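Local structure of uncharacterized LolA superfamily protein NE2245 (Nitrosomonas europaea ATCC 19718, 3BUU) at residues 11-16 against 147-152; 98-103 against 197-202; 129-134 against 154-159; 160-165 against 171-176. The protein is of unknown function but belongs to the LolA superfamily, whose best-known members carry lipoproteins, and may handle lipidated or hydrophobic cargo. All blocks are in the same frame, centred on the assembly; numbering follows the deposited sequence. Where two conformers were deposited one is given.

Interaction 1: 11-16 against 147-152; sequences SILEKA and VLLWVN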
loop_
_atom_site.group_PDB
_atom_site.type_symbol
_atom_site.label_atom_id
_atom_site.label_comp_id
_atom_site.label_asym_id
_atom_site.label_seq_id
_atom_site.Cartn_x
_atom_site.Cartn_y
_atom_site.Cartn_z
ATOM N N SER A 11 -4.845 17.233 -8.390
ATOM C CA SER A 11 -6.022 17.239 -7.521
ATOM C C SER A 11 -6.780 15.931 -7.565
ATOM O O SER A 11 -7.294 15.497 -6.549
ATOM C CB SER A 11 -6.917 18.451 -7.753
ATOM O OG SER A 11 -7.632 18.360 -8.956
ATOM N N ILE A 12 -6.824 15.282 -8.730
ATOM C CA ILE A 12 -7.459 13.985 -8.860
ATOM C C ILE A 12 -6.730 12.987 -7.951
ATOM O O ILE A 12 -7.350 12.231 -7.209
ATOM C CB ILE A 12 -7.452 13.496 -10.324
ATOM C CG1 ILE A 12 -8.325 14.407 -11.204
ATOM C CG2 ILE A 12 -7.982 12.076 -10.412
ATOM C CD1 ILE A 12 -8.057 14.168 -12.683
ATOM N N LEU A 13 -5.404 12.973 -8.030
ATOM C CA LEU A 13 -4.633 12.044 -7.214
ATOM C C LEU A 13 -4.830 12.323 -5.729
ATOM O O LEU A 13 -4.940 11.387 -4.940
ATOM C CB LEU A 13 -3.148 12.127 -7.584
ATOM C CG LEU A 13 -2.314 11.030 -6.946
ATOM C CD1 LEU A 13 -2.749 9.642 -7.341
ATOM C CD2 LEU A 13 -0.816 11.309 -7.278
ATOM N N GLU A 14 -4.836 13.599 -5.356
ATOM C CA GLU A 14 -5.073 13.980 -3.956
ATOM C C GLU A 14 -6.409 13.468 -3.456
ATOM O O GLU A 14 -6.535 12.959 -2.337
ATOM C CB GLU A 14 -5.056 15.515 -3.817
ATOM C CG GLU A 14 -3.664 16.108 -3.716
ATOM C CD GLU A 14 -3.572 17.606 -3.984
ATOM O OE1 GLU A 14 -4.529 18.237 -4.488
ATOM O OE2 GLU A 14 -2.483 18.154 -3.709
ATOM N N LYS A 15 -7.426 13.633 -4.291
ATOM C CA LYS A 15 -8.772 13.209 -3.931
ATOM C C LYS A 15 -8.859 11.713 -3.796
ATOM O O LYS A 15 -9.503 11.208 -2.858
ATOM C CB LYS A 15 -9.828 13.766 -4.876
ATOM C CG LYS A 15 -9.949 15.280 -4.758
ATOM C CD LYS A 15 -10.767 15.964 -5.811
ATOM C CE LYS A 15 -10.681 17.486 -5.619
ATOM N NZ LYS A 15 -11.209 17.894 -4.288
ATOM N N ALA A 16 -8.230 10.986 -4.703
ATOM C CA ALA A 16 -8.206 9.526 -4.588
ATOM C C ALA A 16 -7.443 9.081 -3.321
ATOM O O ALA A 16 -7.893 8.178 -2.589
ATOM C CB ALA A 16 -7.621 8.920 -5.857
ATOM N N VAL A 147 2.950 3.617 -12.336
ATOM C CA VAL A 147 1.641 3.058 -11.987
ATOM C C VAL A 147 0.615 3.734 -12.903
ATOM O O VAL A 147 0.691 4.956 -13.085
ATOM C CB VAL A 147 1.298 3.341 -10.501
ATOM C CG1 VAL A 147 -0.059 2.722 -10.121
ATOM C CG2 VAL A 147 2.379 2.756 -9.600
ATOM N N LEU A 148 -0.367 3.005 -13.423
ATOM C CA LEU A 148 -1.537 3.618 -14.040
ATOM C C LEU A 148 -2.677 3.418 -13.066
ATOM O O LEU A 148 -2.948 2.301 -12.649
ATOM C CB LEU A 148 -1.871 2.961 -15.395
ATOM C CG LEU A 148 -0.803 3.064 -16.477
ATOM C CD1 LEU A 148 -1.373 2.501 -17.774
ATOM C CD2 LEU A 148 -0.255 4.457 -16.629
ATOM N N LEU A 149 -3.331 4.512 -12.694
ATOM C CA LEU A 149 -4.392 4.502 -11.698
ATOM C C LEU A 149 -5.690 5.005 -12.326
ATOM O O LEU A 149 -5.725 6.112 -12.866
ATOM C CB LEU A 149 -4.000 5.399 -10.505
ATOM C CG LEU A 149 -5.051 5.476 -9.383
ATOM C CD1 LEU A 149 -5.227 4.160 -8.662
ATOM C CD2 LEU A 149 -4.695 6.592 -8.431
ATOM N N TRP A 150 -6.739 4.189 -12.253
ATOM C CA TRP A 150 -8.069 4.572 -12.689
ATOM C C TRP A 150 -8.808 5.205 -11.516
ATOM O O TRP A 150 -8.933 4.574 -10.454
ATOM C CB TRP A 150 -8.844 3.341 -13.158
ATOM C CG TRP A 150 -8.569 2.856 -14.546
ATOM C CD1 TRP A 150 -9.463 2.860 -15.563
ATOM C CD2 TRP A 150 -7.370 2.251 -15.061
ATOM N NE1 TRP A 150 -8.886 2.340 -16.698
ATOM C CE2 TRP A 150 -7.597 1.986 -16.420
ATOM C CE3 TRP A 150 -6.122 1.936 -14.511
ATOM C CZ2 TRP A 150 -6.660 1.400 -17.249
ATOM C CZ3 TRP A 150 -5.137 1.346 -15.345
ATOM C CH2 TRP A 150 -5.440 1.088 -16.708
ATOM N N VAL A 151 -9.322 6.410 -11.719
ATOM C CA VAL A 151 -10.031 7.165 -10.708
ATOM C C VAL A 151 -11.400 7.505 -11.289
ATOM O O VAL A 151 -11.503 8.096 -12.374
ATOM C CB VAL A 151 -9.246 8.433 -10.315
ATOM C CG1 VAL A 151 -10.054 9.224 -9.285
ATOM C CG2 VAL A 151 -7.894 8.084 -9.742
ATOM N N ASN A 152 -12.454 7.122 -10.575
ATOM C CA ASN A 152 -13.813 7.410 -11.058
ATOM C C ASN A 152 -14.031 8.909 -11.172
ATOM O O ASN A 152 -13.778 9.659 -10.227
ATOM C CB ASN A 152 -14.781 6.814 -10.043
ATOM C CG ASN A 152 -16.168 6.654 -10.582
ATOM O OD1 ASN A 152 -16.696 7.554 -11.171
ATOM N ND2 ASN A 152 -16.773 5.533 -10.334
#
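Ile12, Leu13 and Ala16 meet Leu149 and Val151 without any ring or amide among them, so there is no face or edge to assign and the fit rests on aliphatic groups, mostly methyls. The one large ring on strand 147-152, that of Trp150, is carried on the strand's other side, where it takes a cation-pi contact from Lys160 and gives its NE1 to Glu123. On the helix-facing side Val151 is met twice. Its CG1 packs at 3.7 Å from Ile12 CG2: with CG1 of the isoleucine beside the backbone N (chi1 -66°), the CG2 methyl stands anti to that N and faces Val151. The valine's other branch, CG2, lies 4.0 Å from Ala16 CB, one helical turn further on, so that Val151 spans the two residues. Two residues earlier in the strand, Leu149 meets Leu13 at about a right angle, and they touch by the ends of their branches, CD1 of Leu13 being 3.8 Å from CD2 of Leu149. All five residues are buried and no hydrogen bond links the segments. The axes of the two short segments pass 9.5 Å apart at 80°, nearly perpendicular, a spacing that suits interlocking aliphatic side chains. A helix laid across an antiparallel sheet in this way is consistent with the LolA-like fold, in which helices pack against the inner side of a strongly curved, incomplete barrel.

Interaction 2: 98-103 against 197-202; sequences TGQVAN and LKSGEV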
loop_
_atom_site.group_PDB
_atom_site.type_symbol
_atom_site.label_atom_id
_atom_site.label_comp_id
_atom_site.label_asym_id
_atom_site.label_seq_id
_atom_site.Cartn_x
_atom_site.Cartn_y
_atom_site.Cartn_z
ATOM N N THR A 98 4.720 -10.061 1.091
ATOM C CA THR A 98 4.176 -11.404 0.996
ATOM C C THR A 98 3.306 -11.448 -0.259
ATOM O O THR A 98 2.683 -10.430 -0.608
ATOM C CB THR A 98 3.397 -11.784 2.267
ATOM O OG1 THR A 98 2.970 -13.116 2.140
ATOM C CG2 THR A 98 2.195 -10.913 2.479
ATOM N N GLY A 99 3.256 -12.590 -0.930
ATOM C CA GLY A 99 2.383 -12.707 -2.071
ATOM C C GLY A 99 2.646 -11.618 -3.093
ATOM O O GLY A 99 3.795 -11.394 -3.453
ATOM N N GLN A 100 1.580 -10.978 -3.541
ATOM C CA GLN A 100 1.655 -9.934 -4.537
ATOM C C GLN A 100 1.770 -8.546 -3.929
ATOM O O GLN A 100 1.521 -7.566 -4.616
ATOM C CB GLN A 100 0.418 -10.019 -5.445
ATOM C CG GLN A 100 0.416 -11.269 -6.267
ATOM C CD GLN A 100 1.605 -11.294 -7.193
ATOM O OE1 GLN A 100 1.766 -10.407 -8.006
ATOM N NE2 GLN A 100 2.436 -12.344 -7.102
ATOM N N VAL A 101 2.151 -8.466 -2.643
ATOM C CA VAL A 101 2.201 -7.211 -1.906
ATOM C C VAL A 101 3.637 -6.790 -1.712
ATOM O O VAL A 101 4.455 -7.583 -1.213
ATOM C CB VAL A 101 1.477 -7.367 -0.570
ATOM C CG1 VAL A 101 1.394 -6.018 0.147
ATOM C CG2 VAL A 101 0.055 -7.941 -0.786
ATOM N N ALA A 102 3.969 -5.565 -2.109
ATOM C CA ALA A 102 5.305 -4.973 -1.896
ATOM C C ALA A 102 5.316 -4.306 -0.515
ATOM O O ALA A 102 4.288 -3.880 -0.000
ATOM C CB ALA A 102 5.576 -3.958 -2.951
ATOM N N ASN A 103 6.507 -4.130 0.050
ATOM C CA ASN A 103 6.625 -3.406 1.318
ATOM C C ASN A 103 5.918 -2.055 1.275
ATOM O O ASN A 103 5.196 -1.697 2.202
ATOM C CB ASN A 103 8.097 -3.215 1.651
ATOM C CG ASN A 103 8.773 -4.504 2.087
ATOM O OD1 ASN A 103 8.143 -5.370 2.684
ATOM N ND2 ASN A 103 10.063 -4.611 1.790
ATOM N N LEU A 197 2.045 -11.794 -14.324
ATOM C CA LEU A 197 2.960 -12.749 -14.904
ATOM C C LEU A 197 2.417 -14.172 -14.737
ATOM O O LEU A 197 1.234 -14.419 -15.013
ATOM C CB LEU A 197 4.365 -12.533 -14.339
ATOM C CG LEU A 197 4.919 -11.093 -14.578
ATOM C CD1 LEU A 197 6.352 -10.884 -14.023
ATOM C CD2 LEU A 197 4.786 -10.578 -16.027
ATOM N N LYS A 198 3.243 -15.107 -14.288
ATOM C CA LYS A 198 2.931 -16.529 -14.408
ATOM C C LYS A 198 2.563 -17.257 -13.124
ATOM O O LYS A 198 2.226 -18.447 -13.168
ATOM C CB LYS A 198 4.085 -17.234 -15.129
ATOM C CG LYS A 198 4.260 -16.701 -16.536
ATOM C CD LYS A 198 5.030 -17.678 -17.398
ATOM C CE LYS A 198 4.779 -17.401 -18.859
ATOM N NZ LYS A 198 5.044 -18.612 -19.691
ATOM N N SER A 199 2.601 -16.584 -11.973
ATOM C CA SER A 199 2.466 -17.353 -10.718
ATOM C C SER A 199 1.041 -17.819 -10.444
ATOM O O SER A 199 0.841 -18.718 -9.644
ATOM C CB SER A 199 2.971 -16.578 -9.503
ATOM O OG SER A 199 2.035 -15.574 -9.139
ATOM N N GLY A 200 0.061 -17.092 -10.967
ATOM C CA GLY A 200 -1.330 -17.336 -10.619
ATOM C C GLY A 200 -1.723 -16.808 -9.263
ATOM O O GLY A 200 -2.862 -17.014 -8.834
ATOM N N GLU A 201 -0.814 -16.119 -8.578
ATOM C CA GLU A 201 -1.149 -15.609 -7.251
ATOM C C GLU A 201 -2.085 -14.437 -7.302
ATOM O O GLU A 201 -1.930 -13.508 -8.109
ATOM C CB GLU A 201 0.106 -15.145 -6.546
ATOM C CG GLU A 201 0.946 -16.273 -6.006
ATOM C CD GLU A 201 2.244 -15.756 -5.396
ATOM O OE1 GLU A 201 2.415 -14.508 -5.182
ATOM O OE2 GLU A 201 3.110 -16.607 -5.095
ATOM N N VAL A 202 -2.994 -14.445 -6.335
ATOM C CA VAL A 202 -3.857 -13.307 -6.020
ATOM C C VAL A 202 -3.785 -13.078 -4.519
ATOM O O VAL A 202 -3.972 -14.034 -3.738
ATOM C CB VAL A 202 -5.306 -13.575 -6.452
ATOM C CG1 VAL A 202 -6.209 -12.439 -6.030
ATOM C CG2 VAL A 202 -5.369 -13.800 -7.957
#
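A type II' beta turn from Thr98 to Val101 presents Gln100 to Glu201, in the loop between strands 185-195 and 202-212. Gly99, with its positive phi, begins the bend, and its carbonyl carbon C comes within 3.6 Å of Glu201 OE1. The bond itself runs from Gln100 NE2 to Glu201 OE1, 2.9 Å long and nearly straight at 166°. It lies in the plane of the amide but reaches the oxygen from above the carboxylate plane, the two groups being turned 70° apart. Gln100 CG, set beside the backbone N by chi1 (-67°), lies 3.7 Å from Glu201 O; the bend at chi2 then turns the amide toward the carboxylate. An ST turn shapes the loop, Glu201 N donating to Ser199 OG, which also bonds to Asp195. Putting an alanine at Gln100 would probably leave Glu201 OE1 without this donor and loosen the side-chain link between turn and loop. Gln100 also rests on Met193, and Glu201 on Thr34, so strands 26-36 and 185-195 border the contact.

Interaction 3: 129-134 against 154-159; sequences DYYVLE and SNFRPY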
loop_
_atom_site.group_PDB
_atom_site.type_symbol
_atom_site.label_atom_id
_atom_site.label_comp_id
_atom_site.label_asym_id
_atom_site.label_seq_id
_atom_site.Cartn_x
_atom_site.Cartn_y
_atom_site.Cartn_z
ATOM N N ASP A 129 -17.199 6.625 -16.181
ATOM C CA ASP A 129 -16.019 7.212 -16.793
ATOM C C ASP A 129 -14.942 7.333 -15.736
ATOM O O ASP A 129 -15.211 7.664 -14.592
ATOM C CB ASP A 129 -16.296 8.626 -17.336
ATOM C CG ASP A 129 -17.429 8.660 -18.323
ATOM O OD1 ASP A 129 -17.370 7.855 -19.249
ATOM O OD2 ASP A 129 -18.354 9.510 -18.194
ATOM N N TYR A 130 -13.716 7.099 -16.174
ATOM C CA TYR A 130 -12.552 7.099 -15.328
ATOM C C TYR A 130 -11.499 8.002 -15.897
ATOM O O TYR A 130 -11.264 8.000 -17.104
ATOM C CB TYR A 130 -11.965 5.661 -15.186
ATOM C CG TYR A 130 -12.938 4.715 -14.588
ATOM C CD1 TYR A 130 -13.066 4.587 -13.197
ATOM C CD2 TYR A 130 -13.764 3.963 -15.408
ATOM C CE1 TYR A 130 -14.023 3.737 -12.690
ATOM C CE2 TYR A 130 -14.697 3.100 -14.890
ATOM C CZ TYR A 130 -14.844 3.012 -13.534
ATOM O OH TYR A 130 -15.762 2.126 -13.019
ATOM N N TYR A 131 -10.827 8.735 -15.028
ATOM C CA TYR A 131 -9.536 9.304 -15.353
ATOM C C TYR A 131 -8.506 8.191 -15.246
ATOM O O TYR A 131 -8.456 7.520 -14.219
ATOM C CB TYR A 131 -9.156 10.399 -14.355
ATOM C CG TYR A 131 -10.117 11.534 -14.228
ATOM C CD1 TYR A 131 -10.365 12.391 -15.276
ATOM C CD2 TYR A 131 -10.740 11.803 -13.013
ATOM C CE1 TYR A 131 -11.214 13.516 -15.112
ATOM C CE2 TYR A 131 -11.583 12.892 -12.844
ATOM C CZ TYR A 131 -11.834 13.752 -13.895
ATOM O OH TYR A 131 -12.651 14.849 -13.728
ATOM N N VAL A 132 -7.616 8.052 -16.227
ATOM C CA VAL A 132 -6.479 7.129 -16.122
ATOM C C VAL A 132 -5.246 7.972 -15.934
ATOM O O VAL A 132 -4.819 8.663 -16.887
ATOM C CB VAL A 132 -6.350 6.157 -17.326
ATOM C CG1 VAL A 132 -5.230 5.151 -17.045
ATOM C CG2 VAL A 132 -7.658 5.442 -17.569
ATOM N N LEU A 133 -4.717 7.980 -14.716
ATOM C CA LEU A 133 -3.533 8.757 -14.432
ATOM C C LEU A 133 -2.291 7.911 -14.616
ATOM O O LEU A 133 -2.233 6.785 -14.133
ATOM C CB LEU A 133 -3.521 9.258 -12.974
ATOM C CG LEU A 133 -4.696 10.166 -12.584
ATOM C CD1 LEU A 133 -4.556 10.630 -11.103
ATOM C CD2 LEU A 133 -4.791 11.369 -13.483
ATOM N N GLU A 134 -1.285 8.465 -15.267
ATOM C CA GLU A 134 0.034 7.862 -15.301
ATOM C C GLU A 134 0.850 8.485 -14.166
ATOM O O GLU A 134 1.045 9.716 -14.139
ATOM C CB GLU A 134 0.702 8.125 -16.650
ATOM C CG GLU A 134 2.088 7.511 -16.671
ATOM C CD GLU A 134 2.613 7.230 -18.054
ATOM O OE1 GLU A 134 1.882 7.418 -19.040
ATOM O OE2 GLU A 134 3.772 6.787 -18.160
ATOM N N SER A 154 -16.790 10.473 -11.285
ATOM C CA SER A 154 -17.974 10.936 -10.588
ATOM C C SER A 154 -17.657 11.325 -9.152
ATOM O O SER A 154 -18.212 12.306 -8.662
ATOM C CB SER A 154 -19.084 9.848 -10.613
ATOM O OG SER A 154 -18.746 8.695 -9.895
ATOM N N ASN A 155 -16.843 10.539 -8.457
ATOM C CA ASN A 155 -16.643 10.680 -7.008
ATOM C C ASN A 155 -15.178 10.527 -6.601
ATOM O O ASN A 155 -14.902 10.485 -5.412
ATOM C CB ASN A 155 -17.510 9.682 -6.245
ATOM C CG ASN A 155 -17.258 8.265 -6.653
ATOM O OD1 ASN A 155 -16.293 7.949 -7.344
ATOM N ND2 ASN A 155 -18.170 7.388 -6.253
ATOM N N PHE A 156 -14.257 10.460 -7.571
ATOM C CA PHE A 156 -12.822 10.372 -7.312
ATOM C C PHE A 156 -12.397 9.115 -6.620
ATOM O O PHE A 156 -11.267 9.025 -6.141
ATOM C CB PHE A 156 -12.275 11.624 -6.601
ATOM C CG PHE A 156 -12.530 12.879 -7.383
ATOM C CD1 PHE A 156 -11.698 13.257 -8.437
ATOM C CD2 PHE A 156 -13.614 13.678 -7.052
ATOM C CE1 PHE A 156 -11.942 14.421 -9.169
ATOM C CE2 PHE A 156 -13.867 14.854 -7.763
ATOM C CZ PHE A 156 -13.045 15.224 -8.818
ATOM N N ARG A 157 -13.263 8.103 -6.587
ATOM C CA ARG A 157 -12.842 6.856 -5.952
ATOM C C ARG A 157 -11.757 6.160 -6.771
ATOM O O ARG A 157 -11.869 6.043 -7.992
ATOM C CB ARG A 157 -13.983 5.882 -5.805
ATOM C CG ARG A 157 -14.928 6.167 -4.706
ATOM C CD ARG A 157 -15.985 5.097 -4.674
ATOM N NE ARG A 157 -16.958 5.476 -3.711
ATOM C CZ ARG A 157 -17.961 4.688 -3.378
ATOM N NH1 ARG A 157 -18.085 3.519 -3.993
ATOM N NH2 ARG A 157 -18.821 5.076 -2.458
ATOM N N PRO A 158 -10.747 5.596 -6.089
ATOM C CA PRO A 158 -9.841 4.702 -6.834
ATOM C C PRO A 158 -10.619 3.474 -7.279
ATOM O O PRO A 158 -11.394 2.898 -6.498
ATOM C CB PRO A 158 -8.750 4.395 -5.789
ATOM C CG PRO A 158 -9.443 4.514 -4.458
ATOM C CD PRO A 158 -10.473 5.613 -4.639
ATOM N N TYR A 159 -10.320 3.020 -8.495
ATOM C CA TYR A 159 -11.013 1.893 -9.076
ATOM C C TYR A 159 -10.086 0.705 -9.262
ATOM O O TYR A 159 -10.372 -0.386 -8.782
ATOM C CB TYR A 159 -11.662 2.323 -10.403
ATOM C CG TYR A 159 -12.263 1.214 -11.218
ATOM C CD1 TYR A 159 -13.275 0.414 -10.719
ATOM C CD2 TYR A 159 -11.819 0.982 -12.504
ATOM C CE1 TYR A 159 -13.818 -0.600 -11.486
ATOM C CE2 TYR A 159 -12.347 -0.024 -13.269
ATOM C CZ TYR A 159 -13.348 -0.792 -12.766
ATOM O OH TYR A 159 -13.880 -1.818 -13.509
#
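An offset aromatic stack, Tyr130 on Tyr159, and a lighter aromatic touch, Tyr131 with Phe156, join strand 128-137 to the turn and strand start at 154-159, two parts of the sheet separated by strand 146-152. The stacked rings are 4.3 Å apart between centroids, with their planes inclined by 21°. Each covers part of one face of the other, but unequally: Tyr159 CD2 lies over the rim of the Tyr130 ring, whereas the hydroxyl oxygen OH of Tyr130 sits over the centre of the Tyr159 ring, 3.6 Å above its plane. The nearest atoms are Tyr130 CE1 and Tyr159 CG, at 3.4 Å. The side chains come at each other roughly at right angles, the ring of Tyr159 being sent towards its partner by a CG anti to the backbone N (chi1 172°). The second pair meets obliquely through single ring atoms, Tyr131 CE2 being 4.0 Å from Phe156 CE1. Phe156, with a positive phi, belongs to a turn fixed by Asn155, whose OD1 accepts from Arg157 N at 3.1 Å in an Asx turn. The two tyrosines, adjacent in a strand, serve opposite sides of the sheet: Tyr131 and Phe156 lie with helix 9-20, touching Ile12 and Lys15 respectively, while Tyr159 stacks on the far side, next to Trp150 of the intervening strand 146-152.

Interaction 4: 160-165 against 171-176; sequences KAEFYS and LKTSRY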
loop_
_atom_site.group_PDB
_atom_site.type_symbol
_atom_site.label_atom_id
_atom_site.label_comp_id
_atom_site.label_asym_id
_atom_site.label_seq_id
_atom_site.Cartn_x
_atom_site.Cartn_y
_atom_site.Cartn_z
ATOM N N LYS A 160 -8.977 0.901 -9.976
ATOM C CA LYS A 160 -8.031 -0.163 -10.218
ATOM C C LYS A 160 -6.712 0.473 -10.580
ATOM O O LYS A 160 -6.629 1.676 -10.887
ATOM C CB LYS A 160 -8.539 -1.100 -11.344
ATOM C CG LYS A 160 -8.467 -0.527 -12.739
ATOM C CD LYS A 160 -9.013 -1.490 -13.787
ATOM C CE LYS A 160 -8.806 -0.916 -15.206
ATOM N NZ LYS A 160 -9.235 -1.896 -16.232
ATOM N N ALA A 161 -5.667 -0.337 -10.536
ATOM C CA ALA A 161 -4.342 0.107 -10.889
ATOM C C ALA A 161 -3.598 -0.964 -11.643
ATOM O O ALA A 161 -3.856 -2.162 -11.513
ATOM C CB ALA A 161 -3.586 0.572 -9.656
ATOM N N GLU A 162 -2.612 -0.489 -12.406
ATOM C CA GLU A 162 -1.635 -1.372 -13.084
ATOM C C GLU A 162 -0.250 -0.929 -12.659
ATOM O O GLU A 162 0.057 0.275 -12.698
ATOM C CB GLU A 162 -1.798 -1.266 -14.608
ATOM C CG GLU A 162 -3.085 -1.853 -15.165
ATOM C CD GLU A 162 -3.206 -1.702 -16.653
ATOM O OE1 GLU A 162 -2.413 -0.969 -17.246
ATOM O OE2 GLU A 162 -4.147 -2.279 -17.218
ATOM N N PHE A 163 0.593 -1.894 -12.266
ATOM C CA PHE A 163 1.914 -1.584 -11.714
ATOM C C PHE A 163 2.954 -2.104 -12.695
ATOM O O PHE A 163 2.862 -3.262 -13.120
ATOM C CB PHE A 163 2.082 -2.285 -10.349
ATOM C CG PHE A 163 1.086 -1.829 -9.356
ATOM C CD1 PHE A 163 1.412 -0.771 -8.496
ATOM C CD2 PHE A 163 -0.190 -2.403 -9.295
ATOM C CE1 PHE A 163 0.479 -0.300 -7.582
ATOM C CE2 PHE A 163 -1.129 -1.941 -8.376
ATOM C CZ PHE A 163 -0.792 -0.900 -7.516
ATOM N N TYR A 164 3.928 -1.251 -13.019
ATOM C CA TYR A 164 4.917 -1.556 -14.056
ATOM C C TYR A 164 6.307 -1.610 -13.478
ATOM O O TYR A 164 6.621 -0.948 -12.451
ATOM C CB TYR A 164 4.843 -0.473 -15.136
ATOM C CG TYR A 164 3.583 -0.613 -15.936
ATOM C CD1 TYR A 164 3.559 -1.332 -17.146
ATOM C CD2 TYR A 164 2.390 -0.036 -15.495
ATOM C CE1 TYR A 164 2.393 -1.488 -17.886
ATOM C CE2 TYR A 164 1.191 -0.210 -16.217
ATOM C CZ TYR A 164 1.211 -0.932 -17.420
ATOM O OH TYR A 164 0.102 -1.173 -18.198
ATOM N N SER A 165 7.142 -2.401 -14.157
ATOM C CA SER A 165 8.534 -2.572 -13.753
ATOM C C SER A 165 9.374 -1.397 -14.115
ATOM O O SER A 165 8.924 -0.496 -14.825
ATOM C CB SER A 165 9.076 -3.776 -14.454
ATOM O OG SER A 165 9.400 -3.481 -15.811
ATOM N N LEU A 171 3.531 -5.746 -14.180
ATOM C CA LEU A 171 3.851 -6.714 -13.142
ATOM C C LEU A 171 2.636 -7.252 -12.409
ATOM O O LEU A 171 2.589 -8.442 -12.105
ATOM C CB LEU A 171 4.783 -6.105 -12.144
ATOM C CG LEU A 171 6.158 -5.749 -12.711
ATOM C CD1 LEU A 171 7.033 -5.142 -11.598
ATOM C CD2 LEU A 171 6.842 -6.960 -13.356
ATOM N N LYS A 172 1.671 -6.380 -12.124
ATOM C CA LYS A 172 0.519 -6.812 -11.359
ATOM C C LYS A 172 -0.545 -5.745 -11.502
ATOM O O LYS A 172 -0.285 -4.652 -11.987
ATOM C CB LYS A 172 0.867 -7.079 -9.880
ATOM C CG LYS A 172 1.287 -5.868 -9.112
ATOM C CD LYS A 172 1.744 -6.161 -7.688
ATOM C CE LYS A 172 1.951 -4.884 -6.868
ATOM N NZ LYS A 172 2.584 -5.206 -5.571
ATOM N N THR A 173 -1.743 -6.099 -11.070
ATOM C CA THR A 173 -2.861 -5.196 -11.098
ATOM C C THR A 173 -3.532 -5.220 -9.731
ATOM O O THR A 173 -3.399 -6.184 -8.978
ATOM C CB THR A 173 -3.888 -5.636 -12.170
ATOM O OG1 THR A 173 -4.324 -6.962 -11.879
ATOM C CG2 THR A 173 -3.312 -5.593 -13.565
ATOM N N SER A 174 -4.225 -4.146 -9.389
ATOM C CA SER A 174 -5.004 -4.113 -8.181
ATOM C C SER A 174 -6.411 -3.612 -8.482
ATOM O O SER A 174 -6.635 -2.897 -9.459
ATOM C CB SER A 174 -4.362 -3.251 -7.113
ATOM O OG SER A 174 -4.383 -1.916 -7.546
ATOM N N ARG A 175 -7.333 -4.001 -7.625
ATOM C CA ARG A 175 -8.707 -3.504 -7.626
ATOM C C ARG A 175 -9.076 -3.103 -6.201
ATOM O O ARG A 175 -8.707 -3.770 -5.246
ATOM C CB ARG A 175 -9.674 -4.642 -8.037
ATOM C CG ARG A 175 -9.461 -5.217 -9.370
ATOM C CD ARG A 175 -10.605 -6.183 -9.694
ATOM N NE ARG A 175 -10.965 -7.233 -8.719
ATOM C CZ ARG A 175 -10.376 -8.428 -8.638
ATOM N NH1 ARG A 175 -9.325 -8.722 -9.399
ATOM N NH2 ARG A 175 -10.820 -9.327 -7.771
ATOM N N TYR A 176 -9.835 -2.014 -6.101
ATOM C CA TYR A 176 -10.286 -1.472 -4.824
ATOM C C TYR A 176 -11.756 -1.857 -4.645
ATOM O O TYR A 176 -12.565 -1.525 -5.497
ATOM C CB TYR A 176 -10.154 0.040 -4.868
ATOM C CG TYR A 176 -8.751 0.558 -4.957
ATOM C CD1 TYR A 176 -8.070 0.946 -3.804
ATOM C CD2 TYR A 176 -8.103 0.660 -6.188
ATOM C CE1 TYR A 176 -6.810 1.456 -3.860
ATOM C CE2 TYR A 176 -6.829 1.148 -6.239
ATOM C CZ TYR A 176 -6.164 1.553 -5.088
ATOM O OH TYR A 176 -4.871 2.046 -5.162
#
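Phe163 packs closely with Lys172 and Ser174 on the buried side of this antiparallel hairpin, while the side chains of Lys160, Glu162, Thr173 and Arg175 meet one another more loosely. In the tight part Lys172 CE lies over one face of the phenyl ring, 4.3 Å from its centroid, a CH-pi contact. Ser174 OG comes to the ring's edge, 3.4 Å from Phe163 CE2. Ala161 and Ser174 form a hydrogen-bonded pair. Phe163 O accepts from Leu171 N at 2.8 Å and, weakly, from Lys172 N at 3.5 Å, forming a classic beta bulge. On the loose side the side chains of Glu162 and Thr173 lie side by side, CG of the one 4.1 Å from CG2 of the other, and Glu162 OE1 takes a hydrogen bond of 2.7 Å from Tyr164 OH. The exposed Arg175 pairs with Glu177. Cutting Phe163 back to an alanine is likely to open a gap beside Ser174 and leave the methylenes of Lys172 without the ring face they lie on, though NZ would keep its partners. Those are Asp105, the backbone oxygen of Gln100 and Tyr144 OH, all outside the hairpin. Such a buried ammonium group is likely to stay charged, its methylenes shielded by the aromatic face.

Interactions 1, 3 and 4 share neighbouring strands, and interaction 2 joins a turn and a loop beside them. Interactions 1 and 3 nearly coincide, their centres about 5 Å apart: strand 147-152 bonds to strand 129-134, Val151 O lying 2.8 Å from Tyr131 N. Interaction 4 continues from both, as Leu148 O reaches Glu162 N at 2.8 Å and Tyr159 O lies 3.2 Å from Tyr176 N. Interaction 2, with its centre about 11 Å from that of interaction 4, is tied to it where Gln100 O lies 2.8 Å from Lys172 NZ. Interactions 1 and 2 do not touch and lie about 23 Å apart between centres. No ligand site is established; relatives in the LolA family use the interior of the curved sheet for lipid.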